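Local coordinates for putative lipoprotein (Parabacteroides distasonis, PDB 4FVS), which is of unknown function but, as a putative exported lipoprotein related to the LolA/LolB clan, may bind lipid, at residues A[41-53]-A[62-74]. Sequence-based numbering, arbitrary orientation.
Sequences LPSGQEVEADYVY and NKGDIKAYCQNGE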
loop_
_atom_site.group_PDB
_atom_site.type_symbol
_atom_site.label_atom_id
_atom_site.label_comp_id
_atom_site.label_asym_id
_atom_site.label_seq_id
_atom_site.Cartn_x
_atom_site.Cartn_y
_atom_site.Cartn_z
ATOM N N LEU A 41 -1.637 -22.329 6.020
ATOM C CA LEU A 41 -1.938 -22.665 7.412
ATOM C C LEU A 41 -3.404 -23.090 7.496
ATOM O O LEU A 41 -4.149 -22.783 6.558
ATOM C CB LEU A 41 -1.656 -21.456 8.341
ATOM C CG LEU A 41 -0.324 -20.735 8.189
ATOM C CD1 LEU A 41 -0.495 -19.228 8.384
ATOM C CD2 LEU A 41 0.735 -21.328 9.105
ATOM N N PRO A 42 -3.877 -23.760 8.574
ATOM C CA PRO A 42 -5.297 -24.160 8.604
ATOM C C PRO A 42 -6.264 -22.961 8.646
ATOM O O PRO A 42 -7.345 -23.041 8.061
ATOM C CB PRO A 42 -5.406 -25.004 9.877
ATOM C CG PRO A 42 -4.250 -24.585 10.723
ATOM C CD PRO A 42 -3.153 -24.231 9.774
ATOM N N SER A 43 -5.855 -21.850 9.292
ATOM C CA SER A 43 -6.652 -20.622 9.449
ATOM C C SER A 43 -6.720 -19.769 8.149
ATOM O O SER A 43 -7.638 -18.951 7.984
ATOM C CB SER A 43 -6.079 -19.776 10.582
ATOM O OG SER A 43 -4.705 -19.489 10.373
ATOM N N GLY A 44 -5.746 -19.975 7.262
ATOM C CA GLY A 44 -5.615 -19.259 5.998
ATOM C C GLY A 44 -4.186 -19.237 5.492
ATOM O O GLY A 44 -3.313 -19.887 6.064
ATOM N N GLN A 45 -3.937 -18.489 4.423
ATOM C CA GLN A 45 -2.615 -18.415 3.802
ATOM C C GLN A 45 -1.798 -17.253 4.335
ATOM O O GLN A 45 -2.367 -16.230 4.683
ATOM C CB GLN A 45 -2.785 -18.254 2.286
ATOM C CG GLN A 45 -1.575 -18.681 1.470
ATOM C CD GLN A 45 -1.836 -18.586 -0.004
ATOM O OE1 GLN A 45 -1.533 -19.512 -0.770
ATOM N NE2 GLN A 45 -2.410 -17.467 -0.437
ATOM N N GLU A 46 -0.465 -17.394 4.363
ATOM C CA GLU A 46 0.462 -16.332 4.760
ATOM C C GLU A 46 1.507 -16.169 3.657
ATOM O O GLU A 46 1.998 -17.167 3.133
ATOM C CB GLU A 46 1.105 -16.624 6.124
ATOM C CG GLU A 46 1.758 -15.405 6.759
ATOM C CD GLU A 46 1.959 -15.425 8.268
ATOM O OE1 GLU A 46 1.754 -16.492 8.896
ATOM O OE2 GLU A 46 2.312 -14.360 8.826
ATOM N N VAL A 47 1.787 -14.929 3.244
ATOM C CA VAL A 47 2.750 -14.639 2.171
ATOM C C VAL A 47 3.754 -13.596 2.661
ATOM O O VAL A 47 3.361 -12.600 3.272
ATOM C CB VAL A 47 2.044 -14.182 0.859
ATOM C CG1 VAL A 47 3.028 -13.583 -0.144
ATOM C CG2 VAL A 47 1.282 -15.330 0.215
ATOM N N GLU A 48 5.047 -13.834 2.398
ATOM C CA GLU A 48 6.111 -12.899 2.730
ATOM C C GLU A 48 6.817 -12.482 1.423
ATOM O O GLU A 48 7.322 -13.332 0.694
ATOM C CB GLU A 48 7.098 -13.489 3.764
ATOM C CG GLU A 48 8.061 -12.436 4.295
ATOM C CD GLU A 48 8.984 -12.731 5.450
ATOM O OE1 GLU A 48 8.469 -12.638 6.582
ATOM O OE2 GLU A 48 10.222 -12.687 5.254
ATOM N N ALA A 49 6.826 -11.186 1.129
ATOM C CA ALA A 49 7.460 -10.650 -0.066
ATOM C C ALA A 49 8.557 -9.642 0.266
ATOM O O ALA A 49 8.446 -8.928 1.262
ATOM C CB ALA A 49 6.420 -9.989 -0.943
ATOM N N ASP A 50 9.620 -9.606 -0.564
ATOM C CA ASP A 50 10.717 -8.643 -0.463
ATOM C C ASP A 50 10.435 -7.468 -1.355
ATOM O O ASP A 50 9.794 -7.633 -2.394
ATOM C CB ASP A 50 12.079 -9.257 -0.827
ATOM C CG ASP A 50 12.668 -10.097 0.272
ATOM O OD1 ASP A 50 13.000 -9.532 1.333
ATOM O OD2 ASP A 50 12.843 -11.318 0.055
ATOM N N TYR A 51 10.885 -6.269 -0.950
ATOM C CA TYR A 51 10.706 -5.082 -1.773
ATOM C C TYR A 51 11.990 -4.290 -1.807
ATOM O O TYR A 51 12.775 -4.339 -0.864
ATOM C CB TYR A 51 9.521 -4.217 -1.305
ATOM C CG TYR A 51 9.696 -3.515 0.025
ATOM C CD1 TYR A 51 10.371 -2.302 0.110
ATOM C CD2 TYR A 51 9.086 -4.003 1.181
ATOM C CE1 TYR A 51 10.501 -1.626 1.320
ATOM C CE2 TYR A 51 9.207 -3.329 2.401
ATOM C CZ TYR A 51 9.915 -2.137 2.463
ATOM O OH TYR A 51 10.052 -1.453 3.652
ATOM N N VAL A 52 12.214 -3.587 -2.922
ATOM C CA VAL A 52 13.344 -2.686 -3.143
ATOM C C VAL A 52 12.801 -1.446 -3.810
ATOM O O VAL A 52 12.261 -1.524 -4.910
ATOM C CB VAL A 52 14.536 -3.281 -3.942
ATOM C CG1 VAL A 52 15.750 -2.346 -3.882
ATOM C CG2 VAL A 52 14.924 -4.666 -3.424
ATOM N N TYR A 53 12.888 -0.316 -3.119
ATOM C CA TYR A 53 12.462 0.960 -3.655
ATOM C C TYR A 53 13.724 1.671 -4.121
ATOM O O TYR A 53 14.676 1.807 -3.345
ATOM C CB TYR A 53 11.655 1.790 -2.626
ATOM C CG TYR A 53 10.345 1.208 -2.115
ATOM C CD1 TYR A 53 9.791 0.066 -2.686
ATOM C CD2 TYR A 53 9.643 1.823 -1.078
ATOM C CE1 TYR A 53 8.572 -0.455 -2.235
ATOM C CE2 TYR A 53 8.442 1.291 -0.592
ATOM C CZ TYR A 53 7.898 0.160 -1.186
ATOM O OH TYR A 53 6.694 -0.344 -0.714
ATOM N N ASN A 62 15.139 2.417 -0.215
ATOM C CA ASN A 62 14.600 1.598 0.871
ATOM C C ASN A 62 14.473 0.182 0.414
ATOM O O ASN A 62 14.220 -0.077 -0.759
ATOM C CB ASN A 62 13.243 2.109 1.394
ATOM C CG ASN A 62 12.987 1.769 2.845
ATOM O OD1 ASN A 62 12.096 0.973 3.201
ATOM N ND2 ASN A 62 13.778 2.373 3.727
ATOM N N LYS A 63 14.646 -0.729 1.346
ATOM C CA LYS A 63 14.516 -2.154 1.121
ATOM C C LYS A 63 13.994 -2.759 2.410
ATOM O O LYS A 63 14.289 -2.250 3.500
ATOM C CB LYS A 63 15.846 -2.811 0.640
ATOM C CG LYS A 63 17.034 -2.643 1.587
ATOM C CD LYS A 63 18.195 -3.555 1.261
ATOM C CE LYS A 63 19.294 -3.491 2.308
ATOM N NZ LYS A 63 20.207 -2.335 2.115
ATOM N N GLY A 64 13.201 -3.811 2.267
ATOM C CA GLY A 64 12.601 -4.517 3.380
ATOM C C GLY A 64 11.717 -5.638 2.900
ATOM O O GLY A 64 11.783 -6.023 1.729
ATOM N N ASP A 65 10.871 -6.149 3.796
ATOM C CA ASP A 65 9.935 -7.221 3.498
ATOM C C ASP A 65 8.519 -6.867 4.019
ATOM O O ASP A 65 8.373 -6.071 4.949
ATOM C CB ASP A 65 10.427 -8.559 4.058
ATOM C CG ASP A 65 10.979 -8.528 5.465
ATOM O OD1 ASP A 65 10.179 -8.315 6.415
ATOM O OD2 ASP A 65 12.197 -8.792 5.627
ATOM N N ILE A 66 7.493 -7.429 3.376
ATOM C CA ILE A 66 6.105 -7.157 3.702
ATOM C C ILE A 66 5.356 -8.469 3.820
ATOM O O ILE A 66 5.594 -9.392 3.036
ATOM C CB ILE A 66 5.456 -6.181 2.674
ATOM C CG1 ILE A 66 4.059 -5.715 3.139
ATOM C CG2 ILE A 66 5.425 -6.732 1.256
ATOM C CD1 ILE A 66 3.773 -4.273 2.910
ATOM N N LYS A 67 4.496 -8.577 4.851
ATOM C CA LYS A 67 3.698 -9.784 5.091
ATOM C C LYS A 67 2.223 -9.529 4.761
ATOM O O LYS A 67 1.719 -8.433 4.945
ATOM C CB LYS A 67 3.850 -10.297 6.530
ATOM C CG LYS A 67 4.974 -11.300 6.714
ATOM C CD LYS A 67 4.764 -12.149 7.968
ATOM C CE LYS A 67 5.693 -13.350 8.033
ATOM N NZ LYS A 67 5.341 -14.284 9.133
ATOM N N ALA A 68 1.575 -10.533 4.196
ATOM C CA ALA A 68 0.157 -10.540 3.842
ATOM C C ALA A 68 -0.436 -11.849 4.272
ATOM O O ALA A 68 0.225 -12.882 4.127
ATOM C CB ALA A 68 -0.034 -10.339 2.343
ATOM N N TYR A 69 -1.660 -11.837 4.820
ATOM C CA TYR A 69 -2.262 -13.100 5.241
ATOM C C TYR A 69 -3.789 -13.078 5.250
ATOM O O TYR A 69 -4.410 -12.020 5.288
ATOM C CB TYR A 69 -1.755 -13.522 6.644
ATOM C CG TYR A 69 -1.999 -12.494 7.719
ATOM C CD1 TYR A 69 -3.205 -12.459 8.415
ATOM C CD2 TYR A 69 -1.013 -11.579 8.073
ATOM C CE1 TYR A 69 -3.440 -11.513 9.409
ATOM C CE2 TYR A 69 -1.235 -10.627 9.066
ATOM C CZ TYR A 69 -2.460 -10.586 9.722
ATOM O OH TYR A 69 -2.710 -9.655 10.707
ATOM N N CYS A 70 -4.360 -14.292 5.201
ATOM C CA CYS A 70 -5.766 -14.638 5.367
ATOM C C CYS A 70 -5.932 -15.308 6.719
ATOM O O CYS A 70 -5.181 -16.232 7.040
ATOM C CB CYS A 70 -6.270 -15.540 4.244
ATOM S SG CYS A 70 -7.060 -14.655 2.876
ATOM N N GLN A 71 -6.888 -14.846 7.517
ATOM C CA GLN A 71 -7.207 -15.442 8.802
ATOM C C GLN A 71 -8.666 -15.474 8.899
ATOM O O GLN A 71 -9.301 -14.427 8.961
ATOM C CB GLN A 71 -6.588 -14.701 10.007
ATOM C CG GLN A 71 -5.097 -14.939 10.243
ATOM C CD GLN A 71 -4.827 -15.715 11.503
ATOM O OE1 GLN A 71 -5.410 -16.782 11.745
ATOM N NE2 GLN A 71 -3.905 -15.211 12.318
ATOM N N ASN A 72 -9.208 -16.671 8.811
ATOM C CA ASN A 72 -10.618 -17.001 8.976
ATOM C C ASN A 72 -11.529 -16.124 8.096
ATOM O O ASN A 72 -12.476 -15.499 8.583
ATOM C CB ASN A 72 -11.027 -16.909 10.457
ATOM C CG ASN A 72 -10.222 -17.815 11.354
ATOM O OD1 ASN A 72 -9.847 -18.943 10.990
ATOM N ND2 ASN A 72 -9.934 -17.332 12.550
ATOM N N GLY A 73 -11.230 -16.121 6.804
ATOM C CA GLY A 73 -12.036 -15.446 5.800
ATOM C C GLY A 73 -11.764 -13.986 5.539
ATOM O O GLY A 73 -12.367 -13.429 4.621
ATOM N N GLU A 74 -10.846 -13.356 6.302
ATOM C CA GLU A 74 -10.505 -11.935 6.151
ATOM C C GLU A 74 -9.054 -11.786 5.757
ATOM O O GLU A 74 -8.196 -12.505 6.280
ATOM C CB GLU A 74 -10.800 -11.153 7.448
ATOM C CG GLU A 74 -10.834 -9.644 7.279
ATOM C CD GLU A 74 -11.551 -8.846 8.355
ATOM O OE1 GLU A 74 -11.734 -9.361 9.479
ATOM O OE2 GLU A 74 -11.954 -7.699 8.059
#
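Y51 and G64 face each other in a hydrogen-bonded pair of the antiparallel beta hairpin formed by strands 44-54 and 60-71, whose segment axes run 179° apart. The Y51 ring lies over G64: CA of G64 sits 3.9 Å from the ring centroid, 21° off the normal, which meets the definition of a CH-pi contact. With chi1 at 69°, CG of Y51 falls between its own backbone N and carbonyl carbon, and the ring is thereby folded across the partner strand. Its OH then gives a hydrogen bond to OD1 of N62 (3.2 Å), almost in line with the amide C=O and in the plane of the ring. ND2 of N62 is held by the carbonyls of N93 and V96, so both ends of this buried amide are used.

On the opposite side of the strands, NZ of K67 forms a salt bridge with OE2 of E46 (3.0 Å), approaching from above the carboxylate plane. E48 crosses the aliphatic part of the same lysine, but its OE1 stays 4.4 Å from NZ of K67, beyond a salt bridge, so any pull between the charges is at most longer-range. The buried side holds V47, A49, I66 and A68; CB of A49 meets CG2 of I66 at 4.1 Å. Strands 27-41 and 74-78 flank the hairpin, and C70 ties it to C4 by a disulfide. Near the type I' turn starting at Q71, OG of S43 donates to OE1 of Q71 at 3.1 Å, from above the amide carbonyl plane.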